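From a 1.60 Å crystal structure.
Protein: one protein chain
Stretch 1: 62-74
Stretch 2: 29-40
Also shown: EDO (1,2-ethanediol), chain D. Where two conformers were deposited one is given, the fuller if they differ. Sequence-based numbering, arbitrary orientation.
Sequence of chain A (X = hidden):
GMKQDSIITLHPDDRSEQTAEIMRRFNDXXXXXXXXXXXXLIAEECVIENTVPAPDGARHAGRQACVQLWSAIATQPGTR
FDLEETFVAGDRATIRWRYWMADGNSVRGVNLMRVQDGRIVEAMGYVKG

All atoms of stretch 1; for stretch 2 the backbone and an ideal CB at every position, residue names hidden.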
# COMPACT_ATOMS: atom_id res chain seq x y z
N GLY A 62 -17.51 -10.14 5.28
CA GLY A 62 -18.91 -10.04 4.92
C GLY A 62 -19.36 -8.61 4.81
O GLY A 62 -18.88 -7.73 5.52
N ARG A 63 -20.33 -8.38 3.95
CA ARG A 63 -20.81 -7.03 3.71
C ARG A 63 -21.23 -6.31 5.00
O ARG A 63 -20.90 -5.15 5.20
CB ARG A 63 -21.98 -7.03 2.73
CG ARG A 63 -22.54 -5.62 2.49
CD ARG A 63 -23.75 -5.62 1.56
NE ARG A 63 -23.42 -6.04 0.23
CZ ARG A 63 -23.86 -7.13 -0.39
NH1 ARG A 63 -24.77 -7.96 0.12
NH2 ARG A 63 -23.42 -7.36 -1.60
N GLN A 64 -21.93 -7.01 5.90
CA GLN A 64 -22.44 -6.36 7.09
C GLN A 64 -21.31 -5.77 7.95
O GLN A 64 -21.37 -4.60 8.39
CB GLN A 64 -23.28 -7.34 7.89
CG GLN A 64 -23.88 -6.77 9.13
CD GLN A 64 -24.64 -7.82 9.93
OE1 GLN A 64 -24.04 -8.79 10.44
NE2 GLN A 64 -25.91 -7.62 10.07
N ALA A 65 -20.33 -6.61 8.25
CA ALA A 65 -19.16 -6.21 9.07
C ALA A 65 -18.41 -5.05 8.40
O ALA A 65 -17.93 -4.15 9.09
CB ALA A 65 -18.22 -7.39 9.28
N CYS A 66 -18.25 -5.14 7.09
CA CYS A 66 -17.49 -4.12 6.35
C CYS A 66 -18.25 -2.80 6.35
O CYS A 66 -17.67 -1.77 6.64
CB CYS A 66 -17.16 -4.57 4.95
SG CYS A 66 -16.04 -5.99 4.94
N VAL A 67 -19.55 -2.84 6.06
CA VAL A 67 -20.41 -1.62 6.18
C VAL A 67 -20.37 -1.05 7.59
O VAL A 67 -20.19 0.17 7.76
CB VAL A 67 -21.89 -1.87 5.75
CG1 VAL A 67 -22.76 -0.63 6.14
CG2 VAL A 67 -21.94 -2.19 4.19
N GLN A 68 -20.47 -1.90 8.61
CA GLN A 68 -20.51 -1.38 9.97
C GLN A 68 -19.21 -0.64 10.30
O GLN A 68 -19.25 0.44 10.91
CB GLN A 68 -20.74 -2.49 10.97
CG GLN A 68 -20.95 -2.02 12.40
CD GLN A 68 -21.43 -3.18 13.29
OE1 GLN A 68 -22.35 -3.95 12.92
NE2 GLN A 68 -20.79 -3.33 14.45
N LEU A 69 -18.07 -1.22 9.93
CA LEU A 69 -16.78 -0.65 10.27
C LEU A 69 -16.58 0.67 9.54
O LEU A 69 -16.28 1.69 10.14
CB LEU A 69 -15.63 -1.59 9.98
CG LEU A 69 -14.18 -1.05 10.23
CD1 LEU A 69 -13.94 -0.84 11.66
CD2 LEU A 69 -13.13 -1.95 9.64
N TRP A 70 -16.74 0.65 8.23
CA TRP A 70 -16.56 1.87 7.47
C TRP A 70 -17.56 2.98 7.84
O TRP A 70 -17.21 4.16 7.83
CB TRP A 70 -16.59 1.56 6.01
CG TRP A 70 -15.29 1.04 5.49
CD1 TRP A 70 -14.03 1.46 5.85
CD2 TRP A 70 -15.10 0.07 4.45
NE1 TRP A 70 -13.08 0.81 5.08
CE2 TRP A 70 -13.72 0.00 4.19
CE3 TRP A 70 -15.97 -0.71 3.67
CZ2 TRP A 70 -13.20 -0.86 3.25
CZ3 TRP A 70 -15.46 -1.55 2.76
CH2 TRP A 70 -14.07 -1.63 2.55
N SER A 71 -18.80 2.62 8.15
CA SER A 71 -19.82 3.60 8.57
C SER A 71 -19.42 4.32 9.86
O SER A 71 -19.62 5.52 10.02
CB SER A 71 -21.18 2.90 8.76
OG SER A 71 -21.64 2.37 7.53
N ALA A 72 -18.88 3.56 10.79
CA ALA A 72 -18.47 4.13 12.06
C ALA A 72 -17.30 5.08 11.80
O ALA A 72 -17.23 6.16 12.40
CB ALA A 72 -18.05 3.03 13.03
N ILE A 73 -16.36 4.64 10.98
CA ILE A 73 -15.16 5.44 10.65
C ILE A 73 -15.60 6.75 10.02
O ILE A 73 -15.12 7.81 10.41
CB ILE A 73 -14.15 4.69 9.77
CG1 ILE A 73 -13.49 3.58 10.60
CG2 ILE A 73 -13.06 5.69 9.20
CD1 ILE A 73 -12.71 2.57 9.77
N ALA A 74 -16.52 6.66 9.07
CA ALA A 74 -16.99 7.83 8.30
C ALA A 74 -17.73 8.86 9.11
O ALA A 74 -17.82 10.01 8.71
CB ALA A 74 -17.89 7.40 7.12
N UNK A 29 -17.70 8.68 0.55
CA UNK A 29 -18.35 8.29 1.81
C UNK A 29 -17.63 8.97 2.98
O UNK A 29 -18.26 9.48 3.90
CB UNK A 29 -18.34 6.77 1.98
N UNK A 30 -16.31 9.00 2.90
CA UNK A 30 -15.50 9.53 3.99
C UNK A 30 -15.42 11.03 3.96
O UNK A 30 -15.46 11.67 5.00
CB UNK A 30 -14.09 8.94 3.94
N UNK A 31 -15.29 11.58 2.77
CA UNK A 31 -15.21 13.04 2.61
C UNK A 31 -16.50 13.73 3.00
O UNK A 31 -16.47 14.82 3.60
CB UNK A 31 -14.86 13.40 1.16
N UNK A 32 -17.64 13.11 2.69
CA UNK A 32 -18.96 13.64 3.00
C UNK A 32 -19.53 13.13 4.32
O UNK A 32 -20.60 13.53 4.73
CB UNK A 32 -19.93 13.30 1.86
N UNK A 33 -18.78 12.28 5.01
CA UNK A 33 -19.22 11.63 6.25
C UNK A 33 -20.63 11.04 6.08
O UNK A 33 -21.53 11.26 6.90
CB UNK A 33 -19.20 12.63 7.41
N UNK A 34 -20.81 10.31 4.98
CA UNK A 34 -22.13 9.82 4.61
C UNK A 34 -22.05 8.38 4.13
O UNK A 34 -21.60 8.12 3.04
CB UNK A 34 -22.75 10.71 3.53
N UNK A 35 -22.42 7.44 4.99
CA UNK A 35 -22.24 6.07 4.60
C UNK A 35 -23.34 5.45 3.75
O UNK A 35 -23.32 4.25 3.56
CB UNK A 35 -22.07 5.23 5.87
N UNK A 36 -24.29 6.22 3.24
CA UNK A 36 -25.41 5.66 2.47
C UNK A 36 -24.98 4.77 1.29
O UNK A 36 -25.56 3.73 1.07
CB UNK A 36 -26.28 6.80 1.94
N UNK A 37 -23.93 5.15 0.57
CA UNK A 37 -23.43 4.34 -0.58
C UNK A 37 -22.73 3.05 -0.24
O UNK A 37 -22.45 2.23 -1.15
CB UNK A 37 -22.46 5.18 -1.41
N UNK A 38 -22.35 2.84 1.02
CA UNK A 38 -21.48 1.72 1.27
C UNK A 38 -22.03 0.37 0.83
O UNK A 38 -21.32 -0.37 0.14
CB UNK A 38 -21.16 1.67 2.76
N UNK A 39 -23.27 0.04 1.22
CA UNK A 39 -23.69 -1.32 0.86
C UNK A 39 -23.67 -1.68 -0.61
O UNK A 39 -23.26 -2.79 -0.95
CB UNK A 39 -25.11 -1.55 1.38
N UNK A 40 -24.04 -0.74 -1.49
CA UNK A 40 -24.07 -1.08 -2.91
C UNK A 40 -22.68 -1.25 -3.51
O UNK A 40 -22.52 -1.87 -4.57
CB UNK A 40 -24.83 -0.00 -3.68
C1 EDO D . -25.50 -4.93 -2.35
O1 EDO D . -24.27 -4.55 -3.03
C2 EDO D . -26.70 -4.75 -3.25
O2 EDO D . -26.66 -3.44 -3.87

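Stretch 1 is helical from Arg 63, after Gly 62 at the N-cap, through Ala 74 and beyond, and it presents Arg 63, Val 67, Trp 70, Ser 71 and Ala 74 to its partner.

Position 29 is helical, and its CA-to-CB bond points toward stretch 1, with the ideal CB 5.2 Å from Ala 74 CB. A modest apolar group suits. Val 29 fills the gap, CG1 lying 3.8 Å from Ala 74 CB.

At position 30 the bond points sideways, but Trp 70 and Ile 73 lie farther along. A long aliphatic or an aromatic side chain could reach them. Phe 30, with chi1 in m, turns its ring edge toward the face of Trp 70; the centroid of its ring is 5.4 Å from that of the five-membered ring, with the planes at 77°. Phe 30 CE1 also lies 4.0 Å from Ile 73 CG2.

Positions 31 and 32 meet nothing of stretch 1, so many residues would serve; they are Gln 31 and Leu 32.

Position 33 leaves the helix with positive phi (48/48), where glycine, asparagine or aspartate would be easy guesses. Yet its ideal CB sits a tight 3.2 Å from Ala 74 O, an acceptor that rewards a side-chain donor. His 33 supplies one: ND1 donates to Ala 74 O at 2.7 Å, with the oxygen near the ring plane.

Position 34 points away, and small polar residues suit such a turn. Asp 34 OD1 accepts a hydrogen bond from the backbone N of position 36 at 3.1 Å.

Position 35 points toward stretch 1, its ideal CB only 3.3 Å from Ser 71 OG. Phi of -84° permits proline, and a compact side chain is the safer choice. Pro 35 packs CB 3.4 Å from Ser 71 OG, whose hydroxyl is already donated to Val 67 O at 2.6 Å.

Positions 36 and 37 have no contact with stretch 1 and tolerate much; they are Ala 36 and Ala 37.

Position 38 aims toward Val 67 and Ser 71, its ideal CB 4.2 Å from Val 67 CG2, with Trp 70 beyond. A branched aliphatic residue or methionine would suit. Leu 38 brings CD1 to 3.6 Å from Trp 70 CB.

Position 39 points sideways, its ideal CB 4.3 Å from both Val 67 CG2 and Arg 63 CD: apolar, compact residues fit. Pro 39 lays CG 4.1 Å from Val 67 CG2, while its O accepts a hydrogen bond from ethanediol O1 at 2.9 Å.

Position 40 points away, favouring a polar residue; it is Glu 40.

Stretch 2 (29-40) VFQLHDPAALPE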
# COMPACT_ATOMS: atom_id res chain seq x y z
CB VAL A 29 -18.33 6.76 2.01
CG1 VAL A 29 -18.57 6.38 3.52
CG2 VAL A 29 -19.33 6.08 1.05
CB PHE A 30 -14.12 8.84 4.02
CG PHE A 30 -14.25 7.39 4.16
CD1 PHE A 30 -14.43 6.81 5.40
CD2 PHE A 30 -14.33 6.59 3.05
CE1 PHE A 30 -14.66 5.45 5.51
CE2 PHE A 30 -14.58 5.23 3.17
CZ PHE A 30 -14.73 4.68 4.41
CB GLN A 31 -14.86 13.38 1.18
CG GLN A 31 -13.48 12.88 0.75
CD GLN A 31 -12.34 13.46 1.60
OE1 GLN A 31 -12.16 14.68 1.65
NE2 GLN A 31 -11.61 12.60 2.27
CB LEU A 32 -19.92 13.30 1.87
CG LEU A 32 -19.51 13.82 0.48
CD1 LEU A 32 -20.52 13.35 -0.53
CD2 LEU A 32 -19.38 15.33 0.45
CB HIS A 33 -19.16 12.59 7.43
CG HIS A 33 -17.81 13.17 7.64
ND1 HIS A 33 -16.80 12.49 8.29
CD2 HIS A 33 -17.28 14.36 7.27
CE1 HIS A 33 -15.72 13.24 8.32
NE2 HIS A 33 -15.98 14.38 7.70
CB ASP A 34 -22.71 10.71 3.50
CG ASP A 34 -24.11 10.29 3.12
OD1 ASP A 34 -24.59 9.25 3.63
OD2 ASP A 34 -24.74 11.01 2.31
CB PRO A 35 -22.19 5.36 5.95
CG PRO A 35 -22.99 6.15 6.84
CD PRO A 35 -22.95 7.56 6.36
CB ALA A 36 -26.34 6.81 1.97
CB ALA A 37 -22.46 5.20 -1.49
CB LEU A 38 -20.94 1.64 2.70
CG LEU A 38 -19.91 2.65 3.15
CD1 LEU A 38 -19.81 2.59 4.69
CD2 LEU A 38 -18.55 2.42 2.42
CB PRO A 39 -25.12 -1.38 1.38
CG PRO A 39 -25.17 -0.38 2.47
CD PRO A 39 -24.28 0.73 2.05
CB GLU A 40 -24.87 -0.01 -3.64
CG GLU A 40 -24.16 1.31 -3.76
CD GLU A 40 -25.13 2.49 -4.03
OE1 GLU A 40 -26.10 2.67 -3.28
OE2 GLU A 40 -24.86 3.23 -4.99
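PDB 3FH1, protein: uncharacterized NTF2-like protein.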